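Local coordinates for UPF0201 protein MJ1564 (Methanocaldococcus jannaschii DSM 2661, PDB 2PZZ) that is of unknown function but belongs to an archaeal family whose fold resembles RNA-binding proteins, although it probably does not bind RNA itself, at residues A[8-13]-A[17-22]; A[24-29]-A[92-97]; A[78-83]-A[114-119]. One frame throughout, in Å; residues are numbered along the deposited sequence.

Contacts 1 and 2 sit at successive parts of helix 16-26, their centres about 13 Å apart: the first lays the helix against strand 3-10 of the antiparallel sheet, the second sets its C-terminal part against the loop that follows helix 86-90. Contact 3 belongs to the other side of the chain's centre, its own centre about 26 Å from that of contact 1, where strand 79-84, outermost in this chain's sheet, meets the start of helix 116-123. Contact 1 is buried and mainly aliphatic, side chain on side chain. The others are partly buried: contact 2 sets an aliphatic pair beside a partly exposed asparagine, and contact 3 lays an isoleucine mostly on backbone. Contacts 2 and 3 touch through Phe96, which packs on Phe82 and Tyr83.

Contact 1: residues A[8-13]-A[17-22]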
loop_
_atom_site.group_PDB
_atom_site.type_symbol
_atom_site.label_atom_id
_atom_site.label_comp_id
_atom_site.label_asym_id
_atom_site.label_seq_id
_atom_site.Cartn_x
_atom_site.Cartn_y
_atom_site.Cartn_z
ATOM N N ALA A 8 2.347 10.144 5.520
ATOM C CA ALA A 8 1.987 8.784 5.123
ATOM C C ALA A 8 0.518 8.766 4.787
ATOM O O ALA A 8 -0.314 9.123 5.621
ATOM C CB ALA A 8 2.264 7.804 6.266
ATOM N N LYS A 9 0.191 8.363 3.565
ATOM C CA LYS A 9 -1.206 8.307 3.155
ATOM C C LYS A 9 -1.837 7.086 3.818
ATOM O O LYS A 9 -1.143 6.139 4.179
ATOM C CB LYS A 9 -1.329 8.173 1.624
ATOM C CG LYS A 9 -1.063 6.759 1.081
ATOM C CD LYS A 9 -1.432 6.615 -0.409
ATOM C CE LYS A 9 -0.539 7.473 -1.311
ATOM N NZ LYS A 9 -0.711 7.188 -2.782
ATOM N N VAL A 10 -3.148 7.144 3.997
ATOM C CA VAL A 10 -3.914 6.053 4.555
ATOM C C VAL A 10 -4.986 5.804 3.510
ATOM O O VAL A 10 -5.886 6.623 3.320
ATOM C CB VAL A 10 -4.614 6.419 5.885
ATOM C CG1 VAL A 10 -5.583 5.286 6.280
ATOM C CG2 VAL A 10 -3.590 6.629 6.976
ATOM N N LYS A 11 -4.872 4.685 2.811
ATOM C CA LYS A 11 -5.851 4.355 1.787
ATOM C C LYS A 11 -7.158 3.867 2.401
ATOM O O LYS A 11 -7.184 3.410 3.550
ATOM C CB LYS A 11 -5.256 3.314 0.849
ATOM C CG LYS A 11 -4.019 3.837 0.121
ATOM C CD LYS A 11 -3.627 2.901 -1.013
ATOM C CE LYS A 11 -2.583 3.537 -1.899
ATOM N NZ LYS A 11 -2.336 2.726 -3.123
ATOM N N PRO A 12 -8.269 3.974 1.647
ATOM C CA PRO A 12 -9.595 3.548 2.108
ATOM C C PRO A 12 -9.651 2.195 2.834
ATOM O O PRO A 12 -10.371 2.056 3.823
ATOM C CB PRO A 12 -10.414 3.537 0.816
ATOM C CG PRO A 12 -9.857 4.738 0.086
ATOM C CD PRO A 12 -8.349 4.556 0.289
ATOM N N THR A 13 -8.906 1.203 2.341
ATOM C CA THR A 13 -8.927 -0.126 2.956
ATOM C C THR A 13 -7.870 -0.306 4.042
ATOM O O THR A 13 -7.724 -1.396 4.605
ATOM C CB THR A 13 -8.742 -1.253 1.901
ATOM O OG1 THR A 13 -7.472 -1.114 1.254
ATOM C CG2 THR A 13 -9.859 -1.198 0.866
ATOM N N TYR A 17 -4.871 3.617 12.201
ATOM C CA TYR A 17 -4.092 3.377 13.414
ATOM C C TYR A 17 -2.927 2.426 13.166
ATOM O O TYR A 17 -1.877 2.510 13.818
ATOM C CB TYR A 17 -5.036 2.887 14.516
ATOM C CG TYR A 17 -6.104 3.929 14.767
ATOM C CD1 TYR A 17 -5.745 5.226 15.121
ATOM C CD2 TYR A 17 -7.454 3.652 14.566
ATOM C CE1 TYR A 17 -6.695 6.227 15.261
ATOM C CE2 TYR A 17 -8.421 4.659 14.708
ATOM C CZ TYR A 17 -8.025 5.943 15.055
ATOM O OH TYR A 17 -8.947 6.966 15.201
ATOM N N LYS A 18 -3.089 1.539 12.194
ATOM C CA LYS A 18 -2.008 0.628 11.859
ATOM C C LYS A 18 -0.930 1.396 11.107
ATOM O O LYS A 18 0.256 1.071 11.213
ATOM C CB LYS A 18 -2.498 -0.514 10.980
ATOM C CG LYS A 18 -3.464 -1.456 11.660
ATOM C CD LYS A 18 -3.744 -2.633 10.744
ATOM C CE LYS A 18 -4.472 -3.743 11.493
ATOM N NZ LYS A 18 -4.736 -4.913 10.599
ATOM N N VAL A 19 -1.333 2.400 10.322
ATOM C CA VAL A 19 -0.340 3.176 9.585
ATOM C C VAL A 19 0.392 4.020 10.608
ATOM O O VAL A 19 1.600 4.152 10.552
ATOM C CB VAL A 19 -0.964 4.146 8.519
ATOM C CG1 VAL A 19 0.157 5.021 7.902
ATOM C CG2 VAL A 19 -1.647 3.345 7.429
ATOM N N LYS A 20 -0.352 4.585 11.547
ATOM C CA LYS A 20 0.245 5.421 12.588
ATOM C C LYS A 20 1.251 4.637 13.422
ATOM O O LYS A 20 2.289 5.173 13.829
ATOM C CB LYS A 20 -0.836 5.987 13.510
ATOM C CG LYS A 20 -0.286 6.942 14.555
ATOM C CD LYS A 20 -1.303 7.193 15.647
ATOM C CE LYS A 20 -0.737 8.099 16.735
ATOM N NZ LYS A 20 -1.746 8.350 17.797
ATOM N N LYS A 21 0.955 3.369 13.687
ATOM C CA LYS A 21 1.892 2.567 14.478
ATOM C C LYS A 21 3.113 2.230 13.655
ATOM O O LYS A 21 4.206 2.062 14.201
ATOM C CB LYS A 21 1.233 1.273 14.991
ATOM C CG LYS A 21 0.233 1.529 16.120
ATOM C CD LYS A 21 -0.459 0.254 16.562
ATOM C CE LYS A 21 -1.591 0.561 17.524
ATOM N NZ LYS A 21 -2.344 -0.667 17.876
ATOM N N ALA A 22 2.942 2.125 12.340
ATOM C CA ALA A 22 4.086 1.814 11.502
ATOM C C ALA A 22 5.041 2.998 11.578
ATOM O O ALA A 22 6.255 2.836 11.599
ATOM C CB ALA A 22 3.655 1.563 10.064
#
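Val19 on helix 17-22 reaches the strand with both of its methyl groups, and each finds a different partner. CG1 lies anti to the backbone N (chi1 174°) and beside the carbonyl carbon, which carries it to Ala8, where it stands 3.9 Å from Ala8 CB. CG2, on the other branch, meets Val10 CG2 at 3.8 Å. The two valines cross obliquely, and Val10 CG2 also lies 3.9 Å from Val19 CB, resting against the fork of the side chain. Ala8 points toward the helix, and its single methyl suits a buried place facing Val19 CG1 at van der Waals distance. Between Ala8 and Val10 the backbone of Lys9 takes a share as well, Val19 CG1 lying 4.1 Å from Lys9 O. That carbonyl is not left to the methyl alone, because Lys86 NZ donates a hydrogen bond to it. The Lys9 side chain starts away from the helix, in keeping with its exposed place on the strand. Strand 8-10 and helix 17-22 run nearly antiparallel, at 162°, with their axes 9.0 Å apart at closest approach. Trp44 of the adjoining strand 42-48 packs on both valines. With no hydrogen bond between the segments, the helix is held on the sheet here by close fit and exclusion of water, and beta-branched and small residues suit that task because they bring the backbones near with few rotatable bonds.

Contact 2: residues A[24-29]-A[92-97]; sequences LNIFPK and GAVNFD
Ile26, toward the C-terminal part of helix 16-26, reaches the 92-97 loop with the longer of its two branches. At CB the chain forks. CG2 turns back to its own segment and sits 3.8 Å above the plane of the Phe27 ring, offset toward the rim. CG1 stands beside the backbone N (chi1 -47°), anti to the carbonyl carbon, and leads outward, carrying CD1 to the loop. There CD1 meets Val94 CG2 at 3.9 Å, the two side chains crossing at a slant, and it also lies 4.0 Å from Ala93 O. The ethyl arm of isoleucine, one carbon longer than a valine methyl, suits this span, while the compact valine presents a methyl from a loop whose backbone passes close by. Nearer the solvent, Asn25 ND2 comes to 3.9 Å from Gly92 N, but its hydrogen bond goes to Ala89 O, tying the helix to the end of helix 86-90. Gly92, with its positive phi of 75°, is the C-prime residue of the Schellman motif that closes that helix. Leu57 and Leu84 each touch both Ile26 and Val94, and Ala89 touches Ile26, so the pair lies where helices 16-26, 52-60 and 86-90, the loop and strand 79-84 converge.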
loop_
_atom_site.group_PDB
_atom_site.type_symbol
_atom_site.label_atom_id
_atom_site.label_comp_id
_atom_site.label_asym_id
_atom_site.label_seq_id
_atom_site.Cartn_x
_atom_site.Cartn_y
_atom_site.Cartn_z
ATOM N N LEU A 24 5.320 5.253 14.150
ATOM C CA LEU A 24 5.890 5.278 15.497
ATOM C C LEU A 24 6.934 4.193 15.725
ATOM O O LEU A 24 7.867 4.406 16.490
ATOM C CB LEU A 24 4.770 5.212 16.552
ATOM C CG LEU A 24 3.837 6.437 16.459
ATOM C CD1 LEU A 24 2.601 6.251 17.324
ATOM C CD2 LEU A 24 4.595 7.699 16.872
ATOM N N ASN A 25 6.809 3.047 15.052
ATOM C CA ASN A 25 7.804 1.987 15.215
ATOM C C ASN A 25 9.173 2.439 14.739
ATOM O O ASN A 25 10.191 1.892 15.172
ATOM C CB ASN A 25 7.430 0.714 14.434
ATOM C CG ASN A 25 6.293 -0.053 15.070
ATOM O OD1 ASN A 25 6.012 0.106 16.261
ATOM N ND2 ASN A 25 5.634 -0.901 14.280
ATOM N N ILE A 26 9.207 3.417 13.834
ATOM C CA ILE A 26 10.486 3.917 13.325
ATOM C C ILE A 26 10.830 5.280 13.947
ATOM O O ILE A 26 12.001 5.582 14.191
ATOM C CB ILE A 26 10.462 4.060 11.782
ATOM C CG1 ILE A 26 9.886 2.788 11.143
ATOM C CG2 ILE A 26 11.878 4.299 11.249
ATOM C CD1 ILE A 26 10.704 1.511 11.397
ATOM N N PHE A 27 9.801 6.077 14.224
ATOM C CA PHE A 27 9.965 7.405 14.797
ATOM C C PHE A 27 9.058 7.550 16.009
ATOM O O PHE A 27 8.075 8.273 15.962
ATOM C CB PHE A 27 9.609 8.476 13.746
ATOM C CG PHE A 27 10.463 8.411 12.510
ATOM C CD1 PHE A 27 11.791 8.826 12.543
ATOM C CD2 PHE A 27 9.954 7.887 11.319
ATOM C CE1 PHE A 27 12.619 8.719 11.394
ATOM C CE2 PHE A 27 10.758 7.772 10.171
ATOM C CZ PHE A 27 12.101 8.191 10.210
ATOM N N PRO A 28 9.401 6.874 17.123
ATOM C CA PRO A 28 8.676 6.855 18.400
ATOM C C PRO A 28 8.256 8.206 18.983
ATOM O O PRO A 28 7.198 8.304 19.606
ATOM C CB PRO A 28 9.645 6.121 19.337
ATOM C CG PRO A 28 10.397 5.229 18.429
ATOM C CD PRO A 28 10.679 6.153 17.259
ATOM N N LYS A 29 9.085 9.231 18.800
ATOM C CA LYS A 29 8.798 10.568 19.328
ATOM C C LYS A 29 7.986 11.469 18.406
ATOM O O LYS A 29 7.683 12.606 18.757
ATOM C CB LYS A 29 10.099 11.304 19.669
ATOM C CG LYS A 29 10.802 10.842 20.945
ATOM C CD LYS A 29 11.595 9.569 20.732
ATOM C CE LYS A 29 12.323 9.150 22.014
ATOM N NZ LYS A 29 13.216 10.226 22.543
ATOM N N GLY A 92 8.059 -3.431 12.534
ATOM C CA GLY A 92 9.278 -2.914 13.134
ATOM C C GLY A 92 10.548 -3.004 12.317
ATOM O O GLY A 92 11.639 -2.934 12.872
ATOM N N ALA A 93 10.426 -3.141 11.005
ATOM C CA ALA A 93 11.603 -3.249 10.146
ATOM C C ALA A 93 11.765 -2.054 9.200
ATOM O O ALA A 93 10.778 -1.468 8.739
ATOM C CB ALA A 93 11.523 -4.537 9.333
ATOM N N VAL A 94 13.016 -1.709 8.904
ATOM C CA VAL A 94 13.307 -0.610 7.994
ATOM C C VAL A 94 13.607 -1.135 6.599
ATOM O O VAL A 94 14.516 -1.947 6.420
ATOM C CB VAL A 94 14.519 0.227 8.451
ATOM C CG1 VAL A 94 14.873 1.245 7.368
ATOM C CG2 VAL A 94 14.197 0.952 9.763
ATOM N N ASN A 95 12.835 -0.665 5.620
ATOM C CA ASN A 95 13.007 -1.054 4.229
ATOM C C ASN A 95 12.718 0.173 3.338
ATOM O O ASN A 95 11.698 0.842 3.496
ATOM C CB ASN A 95 12.062 -2.206 3.905
ATOM C CG ASN A 95 12.651 -3.167 2.912
ATOM O OD1 ASN A 95 12.212 -3.239 1.775
ATOM N ND2 ASN A 95 13.664 -3.916 3.337
ATOM N N PHE A 96 13.621 0.451 2.404
ATOM C CA PHE A 96 13.519 1.621 1.532
ATOM C C PHE A 96 12.677 1.566 0.245
ATOM O O PHE A 96 12.596 2.553 -0.488
ATOM C CB PHE A 96 14.932 2.095 1.208
ATOM C CG PHE A 96 15.701 2.522 2.416
ATOM C CD1 PHE A 96 15.315 3.657 3.137
ATOM C CD2 PHE A 96 16.784 1.776 2.868
ATOM C CE1 PHE A 96 16.002 4.041 4.297
ATOM C CE2 PHE A 96 17.471 2.154 4.019
ATOM C CZ PHE A 96 17.075 3.291 4.732
ATOM N N ASP A 97 12.043 0.438 -0.035
ATOM C CA ASP A 97 11.205 0.337 -1.230
ATOM C C ASP A 97 9.780 0.785 -0.893
ATOM O O ASP A 97 9.250 0.427 0.157
ATOM C CB ASP A 97 11.185 -1.107 -1.720
ATOM C CG ASP A 97 10.631 -2.053 -0.680
ATOM O OD1 ASP A 97 11.014 -1.909 0.500
ATOM O OD2 ASP A 97 9.822 -2.936 -1.037
#

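Contact 3: residues A[78-83]-A[114-119]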
loop_
_atom_site.group_PDB
_atom_site.type_symbol
_atom_site.label_atom_id
_atom_site.label_comp_id
_atom_site.label_asym_id
_atom_site.label_seq_id
_atom_site.Cartn_x
_atom_site.Cartn_y
_atom_site.Cartn_z
ATOM N N ASN A 78 20.518 21.367 2.316
ATOM C CA ASN A 78 20.288 21.284 3.762
ATOM C C ASN A 78 19.354 20.156 4.183
ATOM O O ASN A 78 18.817 20.171 5.291
ATOM C CB ASN A 78 19.715 22.614 4.252
ATOM C CG ASN A 78 20.419 23.806 3.630
ATOM O OD1 ASN A 78 19.825 24.570 2.862
ATOM N ND2 ASN A 78 21.696 23.957 3.939
ATOM N N ALA A 79 19.167 19.171 3.311
ATOM C CA ALA A 79 18.266 18.076 3.625
ATOM C C ALA A 79 18.488 16.822 2.789
ATOM O O ALA A 79 19.393 16.753 1.967
ATOM C CB ALA A 79 16.834 18.547 3.454
ATOM N N THR A 80 17.655 15.819 3.048
ATOM C CA THR A 80 17.662 14.562 2.314
ATOM C C THR A 80 16.273 13.980 2.513
ATOM O O THR A 80 15.589 14.307 3.482
ATOM C CB THR A 80 18.731 13.561 2.815
ATOM O OG1 THR A 80 18.779 12.447 1.912
ATOM C CG2 THR A 80 18.406 13.051 4.218
ATOM N N LYS A 81 15.836 13.145 1.584
ATOM C CA LYS A 81 14.511 12.552 1.692
ATOM C C LYS A 81 14.558 11.128 1.172
ATOM O O LYS A 81 15.504 10.744 0.487
ATOM C CB LYS A 81 13.504 13.376 0.891
ATOM C CG LYS A 81 13.838 13.482 -0.582
ATOM C CD LYS A 81 13.038 14.596 -1.254
ATOM C CE LYS A 81 13.376 14.698 -2.740
ATOM N NZ LYS A 81 12.770 15.912 -3.370
ATOM N N PHE A 82 13.547 10.344 1.529
ATOM C CA PHE A 82 13.461 8.953 1.111
ATOM C C PHE A 82 12.140 8.407 1.603
ATOM O O PHE A 82 11.415 9.069 2.353
ATOM C CB PHE A 82 14.627 8.150 1.707
ATOM C CG PHE A 82 14.695 8.213 3.210
ATOM C CD1 PHE A 82 13.990 7.297 3.994
ATOM C CD2 PHE A 82 15.431 9.213 3.844
ATOM C CE1 PHE A 82 14.013 7.373 5.389
ATOM C CE2 PHE A 82 15.461 9.302 5.248
ATOM C CZ PHE A 82 14.749 8.378 6.020
ATOM N N TYR A 83 11.828 7.196 1.175
ATOM C CA TYR A 83 10.589 6.547 1.560
ATOM C C TYR A 83 10.891 5.300 2.363
ATOM O O TYR A 83 11.980 4.752 2.269
ATOM C CB TYR A 83 9.785 6.159 0.320
ATOM C CG TYR A 83 9.138 7.330 -0.378
ATOM C CD1 TYR A 83 9.868 8.160 -1.228
ATOM C CD2 TYR A 83 7.795 7.618 -0.174
ATOM C CE1 TYR A 83 9.267 9.250 -1.859
ATOM C CE2 TYR A 83 7.184 8.702 -0.798
ATOM C CZ TYR A 83 7.927 9.510 -1.639
ATOM O OH TYR A 83 7.314 10.571 -2.256
ATOM N N GLU A 114 23.918 22.928 11.336
ATOM C CA GLU A 114 24.208 21.526 11.051
ATOM C C GLU A 114 24.632 21.345 9.589
ATOM O O GLU A 114 24.240 22.121 8.717
ATOM C CB GLU A 114 22.963 20.665 11.311
ATOM C CG GLU A 114 22.571 20.505 12.779
ATOM C CD GLU A 114 23.552 19.646 13.561
ATOM O OE1 GLU A 114 24.435 19.018 12.933
ATOM O OE2 GLU A 114 23.433 19.591 14.806
ATOM N N ASP A 115 25.440 20.324 9.334
ATOM C CA ASP A 115 25.891 19.993 7.984
ATOM C C ASP A 115 25.109 18.722 7.629
ATOM O O ASP A 115 25.230 17.710 8.316
ATOM C CB ASP A 115 27.395 19.700 7.979
ATOM C CG ASP A 115 27.945 19.454 6.579
ATOM O OD1 ASP A 115 27.155 19.166 5.658
ATOM O OD2 ASP A 115 29.179 19.535 6.401
ATOM N N ILE A 116 24.307 18.779 6.569
ATOM C CA ILE A 116 23.487 17.637 6.170
ATOM C C ILE A 116 24.293 16.359 5.905
ATOM O O ILE A 116 23.832 15.263 6.217
ATOM C CB ILE A 116 22.605 17.991 4.934
ATOM C CG1 ILE A 116 21.292 17.200 4.992
ATOM C CG2 ILE A 116 23.363 17.725 3.627
ATOM C CD1 ILE A 116 21.431 15.737 4.754
HETATM N N MSE A 117 25.498 16.497 5.357
HETATM C CA MSE A 117 26.329 15.329 5.083
HETATM C C MSE A 117 26.828 14.688 6.369
HETATM O O MSE A 117 27.038 13.478 6.415
HETATM C CB MSE A 117 27.528 15.694 4.199
HETATM C CG MSE A 117 27.492 15.057 2.812
HETATM SE SE MSE A 117 27.478 13.103 2.829
HETATM C CE MSE A 117 29.365 12.787 2.564
ATOM N N LYS A 118 27.028 15.494 7.411
ATOM C CA LYS A 118 27.486 14.958 8.686
ATOM C C LYS A 118 26.344 14.210 9.347
ATOM O O LYS A 118 26.563 13.226 10.051
ATOM C CB LYS A 118 27.986 16.072 9.610
ATOM C CG LYS A 118 29.433 16.478 9.344
ATOM C CD LYS A 118 29.946 17.456 10.393
ATOM C CE LYS A 118 31.416 17.787 10.164
ATOM N NZ LYS A 118 31.985 18.602 11.277
ATOM N N ILE A 119 25.122 14.687 9.116
ATOM C CA ILE A 119 23.929 14.052 9.670
ATOM C C ILE A 119 23.857 12.644 9.084
ATOM O O ILE A 119 23.624 11.660 9.799
ATOM C CB ILE A 119 22.642 14.811 9.246
ATOM C CG1 ILE A 119 22.618 16.208 9.876
ATOM C CG2 ILE A 119 21.399 14.007 9.633
ATOM C CD1 ILE A 119 22.423 16.194 11.354
#
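The chi1 of Ile116, -149°, lies well off a staggered value, and with chi2 at -70° it lays the CG1-CD1 branch along the backbone at the start of strand 79-83. CG1 stands 3.4 Å from Ala79 N, and its other close neighbours are Ala79 CA and the carbonyl carbon of Asn78. One bond further, CD1 lies 3.6 Å from Ala79 O and then meets the side chain of Thr80, 4.0 Å from its CB and 4.1 Å from its CG2. The isoleucine and threonine side chains cross at about a right angle. Thr80 has OG1 anti to the backbone N, and that hydroxyl is hydrogen-bonded to Leu71 O of helix 64-73; its carbon side is what the isoleucine meets. Threonine thus suits a strand position that must serve a polar partner and an aliphatic one at once. Ala79 turns its methyl away from the helix, where it touches Leu109 of strand 104-109, and offers Ile116 its backbone instead. On the helical side, Asp115 is the N-cap: Met117 N, of a selenomethionine, donates to Asp115 OD1 at 3.2 Å, approaching 49° out of the carboxylate plane. Aspartate fits this place because its short side chain can reach an amide of the first turn that lacks a helical acceptor. Met75 packs on Ile116, Met117 and Thr80. Across the segments no hydrogen bond forms, which implies that the cap helps to define the helix start, while its hold on the strand across this contact is van der Waals and hydrophobic, with aliphatic carbon laid over peptide groups.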